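Local coordinates for putative acyl-[acyl-carrier-protein] desaturase DesA2 (PDB 1ZA0) that may act as a di-iron acyl-[acyl-carrier-protein] desaturase in mycobacterial fatty acid biosynthesis, at residues A[176-179]-A[180-184]. Sequence-based numbering, arbitrary orientation.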
ATOM      1  N   PRO A 176      15.600   3.105 -13.472  1.00 29.97           N
ATOM      2  CA  PRO A 176      16.194   3.146 -12.142  1.00 30.08           C
ATOM      3  C   PRO A 176      15.638   4.191 -11.134  1.00 31.31           C
ATOM      4  O   PRO A 176      15.591   3.831  -9.982  1.00 30.31           O
ATOM      5  CB  PRO A 176      17.644   3.455 -12.439  1.00 28.89           C
ATOM      6  CG  PRO A 176      17.551   4.316 -13.774  1.00 31.54           C
ATOM      7  CD  PRO A 176      16.616   3.419 -14.535  1.00 32.94           C
ATOM      8  N   ILE A 177      15.327   5.422 -11.550  1.00 29.88           N
ATOM      9  CA  ILE A 177      14.663   6.404 -10.689  1.00 29.92           C
ATOM     10  C   ILE A 177      13.378   5.848 -10.123  1.00 27.77           C
ATOM     11  O   ILE A 177      13.247   5.765  -8.917  1.00 28.34           O
ATOM     12  CB  ILE A 177      14.390   7.719 -11.429  1.00 30.72           C
ATOM     13  CG1 ILE A 177      15.683   8.291 -12.036  1.00 34.18           C
ATOM     14  CG2 ILE A 177      13.813   8.756 -10.449  1.00 30.41           C
ATOM     15  CD1 ILE A 177      16.797   8.216 -11.116  1.00 41.86           C
ATOM     16  N   LEU A 178      12.476   5.378 -10.981  1.00 27.11           N
ATOM     17  CA  LEU A 178      11.212   4.794 -10.559  1.00 27.69           C
ATOM     18  C   LEU A 178      11.349   3.528  -9.740  1.00 28.41           C
ATOM     19  O   LEU A 178      10.590   3.317  -8.751  1.00 25.56           O
ATOM     20  CB  LEU A 178      10.251   4.602 -11.693  1.00 25.85           C
ATOM     21  CG  LEU A 178       8.803   4.147 -11.313  1.00 25.31           C
ATOM     22  CD1 LEU A 178       7.937   5.121 -10.534  1.00 25.70           C
ATOM     23  CD2 LEU A 178       7.964   3.725 -12.526  1.00 24.65           C
ATOM     24  N   ALA A 179      12.342   2.720 -10.097  1.00 26.80           N
ATOM     25  CA  ALA A 179      12.615   1.514  -9.364  1.00 27.89           C
ATOM     26  C   ALA A 179      12.995   1.889  -7.921  1.00 28.12           C
ATOM     27  O   ALA A 179      12.523   1.272  -7.003  1.00 30.64           O
ATOM     28  CB  ALA A 179      13.707   0.683 -10.029  1.00 27.14           C
ATOM     29  N   GLY A 180      13.845   2.884  -7.755  1.00 26.81           N
ATOM     30  CA  GLY A 180      14.223   3.432  -6.473  1.00 27.96           C
ATOM     31  C   GLY A 180      13.064   3.939  -5.630  1.00 27.83           C
ATOM     32  O   GLY A 180      12.962   3.656  -4.429  1.00 25.94           O
ATOM     33  N   LEU A 181      12.178   4.648  -6.285  1.00 27.76           N
ATOM     34  CA  LEU A 181      10.982   5.214  -5.654  1.00 28.73           C
ATOM     35  C   LEU A 181      10.060   4.120  -5.132  1.00 28.47           C
ATOM     36  O   LEU A 181       9.637   4.131  -3.953  1.00 26.55           O
ATOM     37  CB  LEU A 181      10.250   6.082  -6.680  1.00 28.19           C
ATOM     38  CG  LEU A 181       9.076   6.951  -6.166  1.00 32.49           C
ATOM     39  CD1 LEU A 181       8.746   7.947  -7.278  1.00 34.67           C
ATOM     40  CD2 LEU A 181       7.877   6.154  -5.903  1.00 36.65           C
ATOM     41  N   ILE A 182       9.718   3.162  -6.006  1.00 27.87           N
ATOM     42  CA  ILE A 182       8.853   2.094  -5.617  1.00 28.09           C
ATOM     43  C   ILE A 182       9.492   1.199  -4.528  1.00 29.60           C
ATOM     44  O   ILE A 182       8.798   0.726  -3.635  1.00 28.70           O
ATOM     45  CB  ILE A 182       8.357   1.233  -6.794  1.00 29.20           C
ATOM     46  CG1 ILE A 182       7.625   2.093  -7.857  1.00 29.55           C
ATOM     47  CG2 ILE A 182       7.410   0.172  -6.286  1.00 28.12           C
ATOM     48  CD1 ILE A 182       6.313   2.829  -7.334  1.00 28.95           C
ATOM     49  N   ASP A 183      10.781   0.959  -4.632  1.00 29.25           N
ATOM     50  CA  ASP A 183      11.475   0.222  -3.580  1.00 31.32           C
ATOM     51  C   ASP A 183      11.394   0.965  -2.214  1.00 30.16           C
ATOM     52  O   ASP A 183      11.231   0.308  -1.190  1.00 28.56           O
ATOM     53  CB  ASP A 183      12.918   0.065  -4.008  1.00 31.91           C
ATOM     54  CG  ASP A 183      13.782  -0.516  -2.957  1.00 35.80           C
ATOM     55  OD1 ASP A 183      13.745  -1.762  -2.794  1.00 42.20           O
ATOM     56  OD2 ASP A 183      14.537   0.199  -2.302  1.00 37.38           O
ATOM     57  N   ARG A 184      11.542   2.297  -2.188  1.00 29.90           N
ATOM     58  CA  ARG A 184      11.358   3.060  -0.925  1.00 30.52           C
ATOM     59  C   ARG A 184       9.963   2.836  -0.358  1.00 28.82           C
ATOM     60  O   ARG A 184       9.812   2.592   0.851  1.00 29.49           O
ATOM     61  CB  ARG A 184      11.646   4.571  -1.061  0.50 30.29           C
ATOM     62  CG  ARG A 184      13.105   4.984  -1.130  0.50 31.39           C
ATOM     63  CD  ARG A 184      13.976   4.807   0.164  0.50 34.76           C
ATOM     64  NE  ARG A 184      15.245   5.539   0.010  0.50 37.23           N
ATOM     65  CZ  ARG A 184      16.026   6.030   0.984  0.50 39.77           C
ATOM     66  NH1 ARG A 184      17.136   6.683   0.646  0.50 41.74           N
ATOM     67  NH2 ARG A 184      15.728   5.876   2.271  0.50 39.45           N
TER
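The first turns of helix 176-206, a helix of the desaturase's four-helix bundle that farther along supplies the manganese ligands Glu189 and His192, are tied together by four successive i to i+4 backbone hydrogen bonds. Gly180 N bonds Pro176 O at 3.0 Å, and Leu181 N reaches Ile177 O at 3.1 Å. Ile182 N donates to Leu178 O at 2.9 Å, and Asp183 N closes the series on Ala179 O at 3.0 Å. At the start of the helix, Ile177 N and Leu178 N are hydrogen-bonded to the Glu175 carboxylate, at OE2 and OE1 respectively. Along the inward face, Leu178 and Ile182, one turn apart, run alongside each other, with Leu178 CD1 4.1 Å from Ile182 CG1. CG1 of Ile182 stands anti to its own carbonyl carbon (chi1 -57°), which sets it 3.3 Å from Leu178 O, over the turn before. Leu181 adds a looser methyl contact, its CD1 4.4 Å from Leu178 CD1. All three side chains also meet helix 95-121: Leu178 packs on Tyr117, Leu181 on Ala113 and Ile182 on Leu114, while Ile182 reaches Cys166 and Leu169 of helix 148-172 as well. On the more open side, Asp183 OD2 forms a salt bridge with Arg187 NE. The two faces of these turns therefore differ in chemistry: Leu178, Leu181 and Ile182 are buried among the bundle helices, the side chain of Ile182 lying about 12 Å from the bound manganese, whereas the charge of partly exposed Asp183 is paired with Arg187 one turn farther along the same helix.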